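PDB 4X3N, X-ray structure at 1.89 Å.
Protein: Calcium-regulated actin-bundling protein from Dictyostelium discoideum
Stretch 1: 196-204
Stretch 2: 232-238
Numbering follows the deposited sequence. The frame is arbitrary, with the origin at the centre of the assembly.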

ATOM      1  N   ARG A 196       4.206  -0.327 -29.992  1.00 22.74           N
ATOM      2  CA  ARG A 196       4.055  -1.244 -31.135  1.00 23.33           C
ATOM      3  C   ARG A 196       4.578  -2.664 -30.834  1.00 23.62           C
ATOM      4  O   ARG A 196       4.041  -3.633 -31.307  1.00 22.13           O
ATOM      5  CB  ARG A 196       4.763  -0.677 -32.323  1.00 24.01           C
ATOM      6  CG  ARG A 196       4.207   0.647 -32.862  1.00 27.42           C
ATOM      7  CD  ARG A 196       2.696   0.511 -33.148  1.00 30.76           C
ATOM      8  NE  ARG A 196       2.132   1.827 -33.385  1.00 42.74           N
ATOM      9  CZ  ARG A 196       1.124   2.136 -34.226  1.00 45.33           C
ATOM     10  NH1 ARG A 196       0.477   1.213 -34.940  1.00 40.85           N
ATOM     11  NH2 ARG A 196       0.750   3.412 -34.339  1.00 47.04           N
ATOM     12  N   ILE A 197       5.606  -2.760 -29.999  1.00 21.98           N
ATOM     13  CA  ILE A 197       6.117  -4.030 -29.547  1.00 22.79           C
ATOM     14  C   ILE A 197       5.067  -4.749 -28.748  1.00 23.28           C
ATOM     15  O   ILE A 197       4.821  -5.953 -28.967  1.00 24.90           O
ATOM     16  CB  ILE A 197       7.359  -3.836 -28.651  1.00 23.36           C
ATOM     17  CG1 ILE A 197       8.587  -3.507 -29.492  1.00 27.82           C
ATOM     18  CG2 ILE A 197       7.561  -5.100 -27.838  1.00 24.26           C
ATOM     19  CD1 ILE A 197       9.782  -2.972 -28.699  1.00 29.43           C
ATOM     20  N   ARG A 198       4.419  -4.049 -27.804  1.00 25.78           N
ATOM     21  CA  ARG A 198       3.289  -4.683 -27.035  1.00 22.83           C
ATOM     22  C   ARG A 198       2.196  -5.166 -27.983  1.00 22.60           C
ATOM     23  O   ARG A 198       1.752  -6.256 -27.864  1.00 21.56           O
ATOM     24  CB  ARG A 198       2.701  -3.737 -25.985  1.00 24.72           C
ATOM     25  CG  ARG A 198       1.345  -4.140 -25.349  1.00 24.97           C
ATOM     26  CD  ARG A 198       0.951  -3.247 -24.161  1.00 24.57           C
ATOM     27  NE  ARG A 198       2.081  -3.068 -23.264  1.00 28.76           N
ATOM     28  CZ  ARG A 198       2.087  -2.313 -22.161  1.00 32.79           C
ATOM     29  NH1 ARG A 198       1.017  -1.632 -21.794  1.00 32.30           N
ATOM     30  NH2 ARG A 198       3.177  -2.257 -21.412  1.00 32.60           N
ATOM     31  N   ALA A 199       1.722  -4.304 -28.867  1.00 24.42           N
ATOM     32  CA  ALA A 199       0.691  -4.680 -29.827  1.00 25.63           C
ATOM     33  C   ALA A 199       1.115  -5.955 -30.595  1.00 26.62           C
ATOM     34  O   ALA A 199       0.345  -6.910 -30.680  1.00 28.90           O
ATOM     35  CB  ALA A 199       0.467  -3.541 -30.816  1.00 27.40           C
ATOM     36  N   TYR A 200       2.331  -5.976 -31.128  1.00 27.55           N
ATOM     37  CA  TYR A 200       2.866  -7.154 -31.851  1.00 26.54           C
ATOM     38  C   TYR A 200       3.001  -8.427 -31.012  1.00 24.81           C
ATOM     39  O   TYR A 200       2.543  -9.509 -31.401  1.00 24.29           O
ATOM     40  CB  TYR A 200       4.199  -6.804 -32.496  1.00 26.88           C
ATOM     41  CG  TYR A 200       5.020  -7.984 -33.023  1.00 27.70           C
ATOM     42  CD1 TYR A 200       4.736  -8.582 -34.260  1.00 28.60           C
ATOM     43  CD2 TYR A 200       6.135  -8.420 -32.340  1.00 28.72           C
ATOM     44  CE1 TYR A 200       5.514  -9.608 -34.753  1.00 27.55           C
ATOM     45  CE2 TYR A 200       6.937  -9.442 -32.828  1.00 31.55           C
ATOM     46  CZ  TYR A 200       6.622 -10.033 -34.024  1.00 31.91           C
ATOM     47  OH  TYR A 200       7.415 -11.066 -34.456  1.00 30.81           O
ATOM     48  N   GLU A 201       3.580  -8.305 -29.833  1.00 22.79           N
ATOM     49  CA  GLU A 201       3.713  -9.474 -28.963  1.00 22.63           C
ATOM     50  C   GLU A 201       2.383  -9.901 -28.406  1.00 24.44           C
ATOM     51  O   GLU A 201       2.173 -11.081 -28.167  1.00 24.49           O
ATOM     52  CB  GLU A 201       4.684  -9.231 -27.826  1.00 24.01           C
ATOM     53  CG  GLU A 201       6.061  -8.923 -28.310  1.00 24.60           C
ATOM     54  CD  GLU A 201       6.914 -10.138 -28.700  1.00 25.46           C
ATOM     55  OE1 GLU A 201       6.442 -11.265 -28.820  1.00 24.95           O
ATOM     56  OE2 GLU A 201       8.102  -9.892 -28.933  1.00 29.53           O
ATOM     57  N   GLU A 202       1.416  -8.986 -28.245  1.00 24.94           N
ATOM     58  CA  GLU A 202       0.103  -9.481 -27.713  1.00 25.25           C
ATOM     59  C   GLU A 202      -0.628 -10.292 -28.747  1.00 27.09           C
ATOM     60  O   GLU A 202      -1.252 -11.329 -28.455  1.00 28.22           O
ATOM     61  CB  GLU A 202      -0.764  -8.329 -27.171  1.00 28.13           C
ATOM     62  CG  GLU A 202      -0.387  -8.000 -25.718  1.00 30.73           C
ATOM     63  CD  GLU A 202      -1.001  -6.715 -25.199  1.00 36.32           C
ATOM     64  OE1 GLU A 202      -1.623  -6.006 -26.029  1.00 40.05           O
ATOM     65  OE2 GLU A 202      -0.843  -6.426 -23.978  1.00 35.93           O
ATOM     66  N   GLU A 203      -0.580  -9.823 -29.959  1.00 25.91           N
ATOM     67  CA  GLU A 203      -1.184 -10.578 -31.024  1.00 30.07           C
ATOM     68  C   GLU A 203      -0.495 -11.941 -31.276  1.00 32.51           C
ATOM     69  O   GLU A 203      -1.126 -12.880 -31.632  1.00 34.09           O
ATOM     70  CB  GLU A 203      -1.056  -9.778 -32.284  1.00 30.47           C
ATOM     71  CG  GLU A 203      -1.429 -10.513 -33.558  1.00 33.24           C
ATOM     72  CD  GLU A 203      -2.907 -10.780 -33.647  1.00 35.20           C
ATOM     73  OE1 GLU A 203      -3.649 -10.554 -32.662  1.00 37.31           O
ATOM     74  OE2 GLU A 203      -3.341 -11.274 -34.706  1.00 41.97           O
ATOM     75  N   LYS A 204       0.822 -11.981 -31.241  1.00 30.44           N
ATOM     76  CA  LYS A 204       1.541 -13.225 -31.318  1.00 31.45           C
ATOM     77  C   LYS A 204       1.014 -14.181 -30.269  1.00 33.77           C
ATOM     78  O   LYS A 204       0.689 -15.319 -30.583  1.00 33.82           O
ATOM     79  CB  LYS A 204       2.998 -12.948 -31.051  1.00 29.96           C
ATOM     80  CG  LYS A 204       3.904 -13.710 -31.944  1.00 38.37           C
ATOM     81  CD  LYS A 204       5.353 -13.603 -31.498  1.00 40.06           C
ATOM     82  CE  LYS A 204       6.155 -13.203 -32.692  1.00 42.79           C
ATOM     83  NZ  LYS A 204       7.573 -13.107 -32.276  1.00 45.04           N
ATOM     84  N   PRO A 232       0.302  -6.639 -40.386  1.00 33.49           N
ATOM     85  CA  PRO A 232       0.224  -5.226 -40.129  1.00 32.08           C
ATOM     86  C   PRO A 232       0.978  -4.787 -38.910  1.00 31.63           C
ATOM     87  O   PRO A 232       1.643  -3.775 -38.938  1.00 33.50           O
ATOM     88  CB  PRO A 232      -1.274  -4.975 -39.905  1.00 33.87           C
ATOM     89  CG  PRO A 232      -1.943  -6.284 -39.928  1.00 35.54           C
ATOM     90  CD  PRO A 232      -1.022  -7.237 -40.624  1.00 34.76           C
ATOM     91  N   LEU A 233       0.796  -5.501 -37.817  1.00 30.24           N
ATOM     92  CA  LEU A 233       1.363  -5.058 -36.526  1.00 29.80           C
ATOM     93  C   LEU A 233       2.899  -5.067 -36.599  1.00 28.71           C
ATOM     94  O   LEU A 233       3.560  -4.196 -36.042  1.00 27.83           O
ATOM     95  CB  LEU A 233       0.861  -5.934 -35.394  1.00 29.38           C
ATOM     96  CG  LEU A 233      -0.672  -5.907 -35.238  1.00 31.57           C
ATOM     97  CD1 LEU A 233      -1.198  -6.951 -34.275  1.00 34.76           C
ATOM     98  CD2 LEU A 233      -1.089  -4.525 -34.796  1.00 33.92           C
ATOM     99  N   LYS A 234       3.452  -6.008 -37.341  1.00 25.59           N
ATOM    100  CA  LYS A 234       4.888  -6.048 -37.475  1.00 26.58           C
ATOM    101  C   LYS A 234       5.289  -4.906 -38.376  1.00 26.00           C
ATOM    102  O   LYS A 234       6.239  -4.189 -38.118  1.00 22.36           O
ATOM    103  CB  LYS A 234       5.381  -7.380 -38.010  1.00 28.69           C
ATOM    104  CG  LYS A 234       6.908  -7.417 -38.200  1.00 29.45           C
ATOM    105  CD  LYS A 234       7.576  -6.876 -36.937  1.00 30.97           C
ATOM    106  CE  LYS A 234       8.830  -7.612 -36.504  1.00 32.64           C
ATOM    107  NZ  LYS A 234       9.902  -7.196 -37.415  1.00 31.53           N
ATOM    108  N   GLU A 235       4.510  -4.672 -39.423  1.00 24.54           N
ATOM    109  CA  GLU A 235       4.779  -3.525 -40.244  1.00 25.90           C
ATOM    110  C   GLU A 235       4.812  -2.190 -39.441  1.00 23.49           C
ATOM    111  O   GLU A 235       5.667  -1.338 -39.644  1.00 23.66           O
ATOM    112  CB  GLU A 235       3.736  -3.453 -41.375  1.00 30.35           C
ATOM    113  CG  GLU A 235       3.906  -2.250 -42.298  1.00 33.59           C
ATOM    114  CD  GLU A 235       2.827  -2.206 -43.405  1.00 36.83           C
ATOM    115  OE1 GLU A 235       3.182  -2.208 -44.593  1.00 31.12           O
ATOM    116  OE2 GLU A 235       1.632  -2.155 -43.055  1.00 38.10           O
ATOM    117  N   GLN A 236       3.837  -1.997 -38.589  1.00 23.81           N
ATOM    118  CA  GLN A 236       3.726  -0.764 -37.827  1.00 25.49           C
ATOM    119  C   GLN A 236       4.959  -0.646 -36.907  1.00 26.99           C
ATOM    120  O   GLN A 236       5.516   0.438 -36.717  1.00 26.98           O
ATOM    121  CB  GLN A 236       2.456  -0.800 -37.004  1.00 28.91           C
ATOM    122  CG  GLN A 236       1.141  -0.648 -37.790  1.00 31.03           C
ATOM    123  CD  GLN A 236       1.020   0.722 -38.424  1.00 38.11           C
ATOM    124  OE1 GLN A 236       1.405   1.767 -37.831  1.00 38.08           O
ATOM    125  NE2 GLN A 236       0.453   0.752 -39.637  1.00 43.49           N
ATOM    126  N   LEU A 237       5.383  -1.765 -36.344  1.00 25.40           N
ATOM    127  CA  LEU A 237       6.602  -1.769 -35.489  1.00 25.50           C
ATOM    128  C   LEU A 237       7.810  -1.359 -36.296  1.00 24.83           C
ATOM    129  O   LEU A 237       8.554  -0.435 -35.920  1.00 25.84           O
ATOM    130  CB  LEU A 237       6.761  -3.151 -34.874  1.00 25.78           C
ATOM    131  CG  LEU A 237       7.981  -3.451 -34.014  1.00 24.14           C
ATOM    132  CD1 LEU A 237       8.200  -2.401 -32.986  1.00 28.07           C
ATOM    133  CD2 LEU A 237       7.789  -4.790 -33.336  1.00 24.45           C
ATOM    134  N   ASN A 238       8.004  -1.997 -37.443  1.00 25.59           N
ATOM    135  CA  ASN A 238       9.119  -1.631 -38.331  1.00 26.21           C
ATOM    136  C   ASN A 238       9.168  -0.164 -38.664  1.00 27.59           C
ATOM    137  O   ASN A 238      10.234   0.454 -38.674  1.00 30.68           O
ATOM    138  CB  ASN A 238       9.066  -2.418 -39.627  1.00 26.41           C
ATOM    139  CG  ASN A 238       9.281  -3.933 -39.442  1.00 31.10           C
ATOM    140  OD1 ASN A 238       9.887  -4.413 -38.476  1.00 31.13           O
ATOM    141  ND2 ASN A 238       8.805  -4.692 -40.422  1.00 31.30           N
TER
HETATM  142  O   HOH W   1       2.674  -2.978 -33.648  1.00 25.15           O

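The two helices pack nearly antiparallel, with 158° between their N-to-C directions and axes that approach to 8.8 Å, and together they bury 478 Å². Their backbones come close at two levels, each set by a pair of residues one helical turn from the next: the CA atoms of Arg196 and Leu237 lie 5.1 Å apart, and those of Tyr200 and Leu233 lie 5.3 Å apart.

Leu233 is the main bump at one end. Its CA-to-CB bond points toward the other helix, and the side chain (chi1 m, chi2 t) enters a hollow lined by Ala199, Tyr200 and Glu203. Its CD1 rests 3.5 Å from CB of Glu203 and 3.9 Å from the backbone O of Ala199, while CD2 lies 4.4 Å from CB of Ala199. Ala199, through its O and CB, lies beneath the two methyls, and CB of Glu203 borders CD1. At its base, CB of Leu233 sits 4.2 Å from CA of Tyr200.

Leu237, one turn on, fills a second hollow, between Arg196, Ile197 and Tyr200. Its CA-to-CB bond runs sideways, but the end of the side chain comes nearer to the first helix. CD1 reaches 3.7 Å from CG1 of Ile197 and 3.9 Å from CB of Arg196, and CD2 lies 4.1 Å from CD2 of Tyr200, oblique to the ring. In return, CB of Arg196 presses to 3.8 Å from CA of Leu237.

The Tyr200 ring packs against Leu237 and Lys234. With chi1 t the ring projects crosswise to the second helix, where CE1 lies 3.9 Å from CB of Lys234 and CD of the lysine covers one face. The ammonium adds little: NZ of Lys234 is 5.9 Å from the centroid of the Tyr200 ring, at most a weak attraction, and it donates a hydrogen bond to OD1 of Asn238 at 3.0 Å.

Polar groups contribute shape more than direct bonding, for no hydrogen bond joins the helices directly. NH1 of Arg196 comes within 3.1 Å of OE1 of Gln236, but the oxygen lies over a face of the guanidinium and the angle is poor for a hydrogen bond. A water sits between the backbones, donating to O of Arg196 and to O of Leu233, each 2.8 Å from the water O, and so bridges the two helices.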